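Local coordinates for protein OsmC family peroxiredoxin (Aquifex aeolicus, PDB 2E8E) that probably acts as a thiol-dependent peroxidase of the OsmC family, reducing peroxides through a pair of redox-active cysteines, though its function remains unproven, at residues A[58-63]-A[90-95]. Sequence-based numbering, arbitrary orientation.
Sequences RQEVKD and VGKVEE
Backbone hydrogen bonds tie the beginning of strand 60-72 to V90, the last residue of strand 80-90, and to K92 in the loop leading to helix 95-109, antiparallel and with a one-residue slip. At D63, V90 N gives a nearly straight bond to D63 O (2.8 Å), lying in the carbonyl plane. V90 O in turn is gripped by two successive amides, K62 N in the plane of the V90 carbonyl at 2.7 Å and D63 N from above that plane at 3.1 Å, so K62 is the extra residue. Past the bulge E60 and K92 pair again: E60 N reaches K92 O at 3.2 Å, while the return bond from K92 N to E60 O is bent and weak. Between V90 and K92, G91 (phi 137°, psi -155°), opposite V61 as a non-hydrogen-bonded pair, brings its CA to 3.5 Å from E60 O in a CH···O contact; a CB here would collide with that oxygen.

Among the side chains, E60 and K92 run alongside each other, E60 OE1 lying 3.1 Å from K92 CD but 4.9 Å from K92 NZ. K62 starts toward V90, then its end leads away to a salt bridge with E131 and a hydrogen bond with O of the C-terminal E132. V61 CG2 meets V93 CG2 obliquely at 4.1 Å, and both valines touch L54 of helix 34-56. Q59, bent at chi2, lays CG against V93 CG1 and reaches past it to E94.

This classic beta bulge joins the Schellman turn from helix 34-56 into strand 60-72 with the turn from strand 80-90 into helix 95-109, N-capped at E94, in the OsmC-like fold.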
ATOM      1  N   ARG A  58      15.123 -14.952  20.114  1.00 29.68           N
ATOM      2  CA  ARG A  58      16.013 -16.087  19.883  1.00 29.99           C
ATOM      3  C   ARG A  58      15.447 -17.260  19.082  1.00 29.75           C
ATOM      4  O   ARG A  58      15.867 -18.404  19.268  1.00 27.24           O
ATOM      5  CB  ARG A  58      16.528 -16.591  21.234  1.00 30.73           C
ATOM      6  CG  ARG A  58      16.865 -15.465  22.208  1.00 32.54           C
ATOM      7  CD  ARG A  58      17.861 -14.490  21.598  1.00 33.70           C
ATOM      8  NE  ARG A  58      19.118 -15.158  21.283  1.00 35.37           N
ATOM      9  CZ  ARG A  58      19.983 -15.585  22.195  1.00 34.26           C
ATOM     10  NH1 ARG A  58      19.732 -15.405  23.485  1.00 34.90           N
ATOM     11  NH2 ARG A  58      21.091 -16.208  21.820  1.00 35.22           N
ATOM     12  N   GLN A  59      14.509 -16.987  18.184  1.00 28.03           N
ATOM     13  CA  GLN A  59      13.936 -18.054  17.382  1.00 28.25           C
ATOM     14  C   GLN A  59      14.801 -18.297  16.150  1.00 29.36           C
ATOM     15  O   GLN A  59      15.416 -17.374  15.617  1.00 29.86           O
ATOM     16  CB  GLN A  59      12.507 -17.696  16.957  1.00 28.80           C
ATOM     17  CG  GLN A  59      11.553 -17.401  18.113  1.00 27.14           C
ATOM     18  CD  GLN A  59      11.531 -18.498  19.162  1.00 27.35           C
ATOM     19  OE1 GLN A  59      12.023 -18.314  20.277  1.00 30.60           O
ATOM     20  NE2 GLN A  59      10.964 -19.646  18.811  1.00 26.13           N
ATOM     21  N   GLU A  60      14.857 -19.549  15.713  1.00 30.16           N
ATOM     22  CA  GLU A  60      15.634 -19.917  14.540  1.00 31.29           C
ATOM     23  C   GLU A  60      14.664 -19.970  13.370  1.00 30.98           C
ATOM     24  O   GLU A  60      13.949 -20.954  13.180  1.00 30.50           O
ATOM     25  CB  GLU A  60      16.300 -21.278  14.761  1.00 34.27           C
ATOM     26  CG  GLU A  60      17.311 -21.266  15.900  1.00 38.47           C
ATOM     27  CD  GLU A  60      17.821 -22.650  16.261  1.00 40.99           C
ATOM     28  OE1 GLU A  60      18.384 -23.332  15.376  1.00 42.09           O
ATOM     29  OE2 GLU A  60      17.660 -23.052  17.434  1.00 42.29           O
ATOM     30  N   VAL A  61      14.639 -18.894  12.594  1.00 30.48           N
ATOM     31  CA  VAL A  61      13.736 -18.798  11.459  1.00 29.95           C
ATOM     32  C   VAL A  61      14.342 -19.228  10.132  1.00 29.39           C
ATOM     33  O   VAL A  61      15.365 -18.696   9.700  1.00 29.12           O
ATOM     34  CB  VAL A  61      13.211 -17.358  11.301  1.00 31.39           C
ATOM     35  CG1 VAL A  61      12.300 -17.266  10.084  1.00 30.40           C
ATOM     36  CG2 VAL A  61      12.473 -16.936  12.558  1.00 32.02           C
ATOM     37  N   LYS A  62      13.699 -20.196   9.491  1.00 28.06           N
ATOM     38  CA  LYS A  62      14.139 -20.676   8.190  1.00 27.73           C
ATOM     39  C   LYS A  62      13.350 -19.897   7.144  1.00 27.01           C
ATOM     40  O   LYS A  62      13.864 -19.559   6.079  1.00 26.66           O
ATOM     41  CB  LYS A  62      13.853 -22.170   8.032  1.00 30.11           C
ATOM     42  CG  LYS A  62      14.171 -22.701   6.644  1.00 32.72           C
ATOM     43  CD  LYS A  62      13.655 -24.117   6.435  1.00 36.90           C
ATOM     44  CE  LYS A  62      14.299 -25.103   7.393  1.00 37.57           C
ATOM     45  NZ  LYS A  62      13.851 -26.494   7.097  1.00 41.78           N
ATOM     46  N   ASP A  63      12.093 -19.605   7.464  1.00 25.02           N
ATOM     47  CA  ASP A  63      11.239 -18.866   6.543  1.00 25.05           C
ATOM     48  C   ASP A  63      10.018 -18.301   7.257  1.00 25.04           C
ATOM     49  O   ASP A  63       9.608 -18.787   8.312  1.00 23.81           O
ATOM     50  CB  ASP A  63      10.800 -19.788   5.399  1.00 26.55           C
ATOM     51  CG  ASP A  63      10.207 -19.028   4.218  1.00 28.18           C
ATOM     52  OD1 ASP A  63      10.341 -17.788   4.164  1.00 29.10           O
ATOM     53  OD2 ASP A  63       9.614 -19.683   3.336  1.00 31.97           O
ATOM     54  N   VAL A  90       8.437 -20.756   9.856  1.00 19.76           N
ATOM     55  CA  VAL A  90       9.041 -22.058   9.593  1.00 21.73           C
ATOM     56  C   VAL A  90      10.425 -22.132  10.219  1.00 21.89           C
ATOM     57  O   VAL A  90      11.257 -21.255   9.992  1.00 23.18           O
ATOM     58  CB  VAL A  90       9.176 -22.300   8.066  1.00 20.83           C
ATOM     59  CG1 VAL A  90       9.758 -23.678   7.798  1.00 22.49           C
ATOM     60  CG2 VAL A  90       7.818 -22.140   7.391  1.00 20.97           C
ATOM     61  N   GLY A  91      10.668 -23.183  11.005  1.00 22.54           N
ATOM     62  CA  GLY A  91      11.962 -23.350  11.644  1.00 23.06           C
ATOM     63  C   GLY A  91      11.800 -23.798  13.083  1.00 22.58           C
ATOM     64  O   GLY A  91      10.801 -24.416  13.435  1.00 23.17           O
ATOM     65  N   LYS A  92      12.792 -23.509  13.918  1.00 25.02           N
ATOM     66  CA  LYS A  92      12.703 -23.865  15.329  1.00 27.15           C
ATOM     67  C   LYS A  92      12.076 -22.645  15.986  1.00 27.69           C
ATOM     68  O   LYS A  92      12.757 -21.850  16.631  1.00 26.88           O
ATOM     69  CB  LYS A  92      14.092 -24.128  15.912  1.00 29.36           C
ATOM     70  CG  LYS A  92      14.827 -25.313  15.293  1.00 34.10           C
ATOM     71  CD  LYS A  92      16.224 -25.447  15.894  1.00 36.72           C
ATOM     72  CE  LYS A  92      17.042 -26.545  15.226  1.00 40.22           C
ATOM     73  NZ  LYS A  92      16.511 -27.906  15.504  1.00 42.10           N
ATOM     74  N   VAL A  93      10.771 -22.495  15.788  1.00 27.21           N
ATOM     75  CA  VAL A  93      10.027 -21.365  16.325  1.00 27.70           C
ATOM     76  C   VAL A  93       8.899 -21.845  17.224  1.00 28.58           C
ATOM     77  O   VAL A  93       8.098 -22.691  16.835  1.00 30.17           O
ATOM     78  CB  VAL A  93       9.416 -20.520  15.177  1.00 27.06           C
ATOM     79  CG1 VAL A  93       8.777 -19.259  15.736  1.00 26.76           C
ATOM     80  CG2 VAL A  93      10.489 -20.182  14.155  1.00 27.37           C
ATOM     81  N   GLU A  94       8.840 -21.302  18.432  1.00 31.06           N
ATOM     82  CA  GLU A  94       7.800 -21.675  19.379  1.00 32.39           C
ATOM     83  C   GLU A  94       6.551 -20.857  19.083  1.00 32.58           C
ATOM     84  O   GLU A  94       6.627 -19.655  18.831  1.00 30.54           O
ATOM     85  CB  GLU A  94       8.283 -21.419  20.803  1.00 34.46           C
ATOM     86  CG  GLU A  94       9.550 -22.188  21.137  1.00 38.30           C
ATOM     87  CD  GLU A  94      10.191 -21.726  22.423  1.00 41.28           C
ATOM     88  OE1 GLU A  94       9.594 -21.939  23.499  1.00 43.90           O
ATOM     89  OE2 GLU A  94      11.293 -21.144  22.353  1.00 42.10           O
ATOM     90  N   GLU A  95       5.402 -21.521  19.101  1.00 33.11           N
ATOM     91  CA  GLU A  95       4.135 -20.863  18.822  1.00 34.14           C
ATOM     92  C   GLU A  95       3.944 -19.624  19.698  1.00 32.96           C
ATOM     93  O   GLU A  95       3.386 -18.623  19.249  1.00 31.32           O
ATOM     94  CB  GLU A  95       2.990 -21.862  19.024  1.00 35.81           C
ATOM     95  CG  GLU A  95       1.629 -21.406  18.511  1.00 40.44           C
ATOM     96  CD  GLU A  95       0.785 -20.756  19.588  1.00 43.21           C
ATOM     97  OE1 GLU A  95       0.658 -21.356  20.678  1.00 45.83           O
ATOM     98  OE2 GLU A  95       0.239 -19.658  19.346  1.00 44.89           O
TER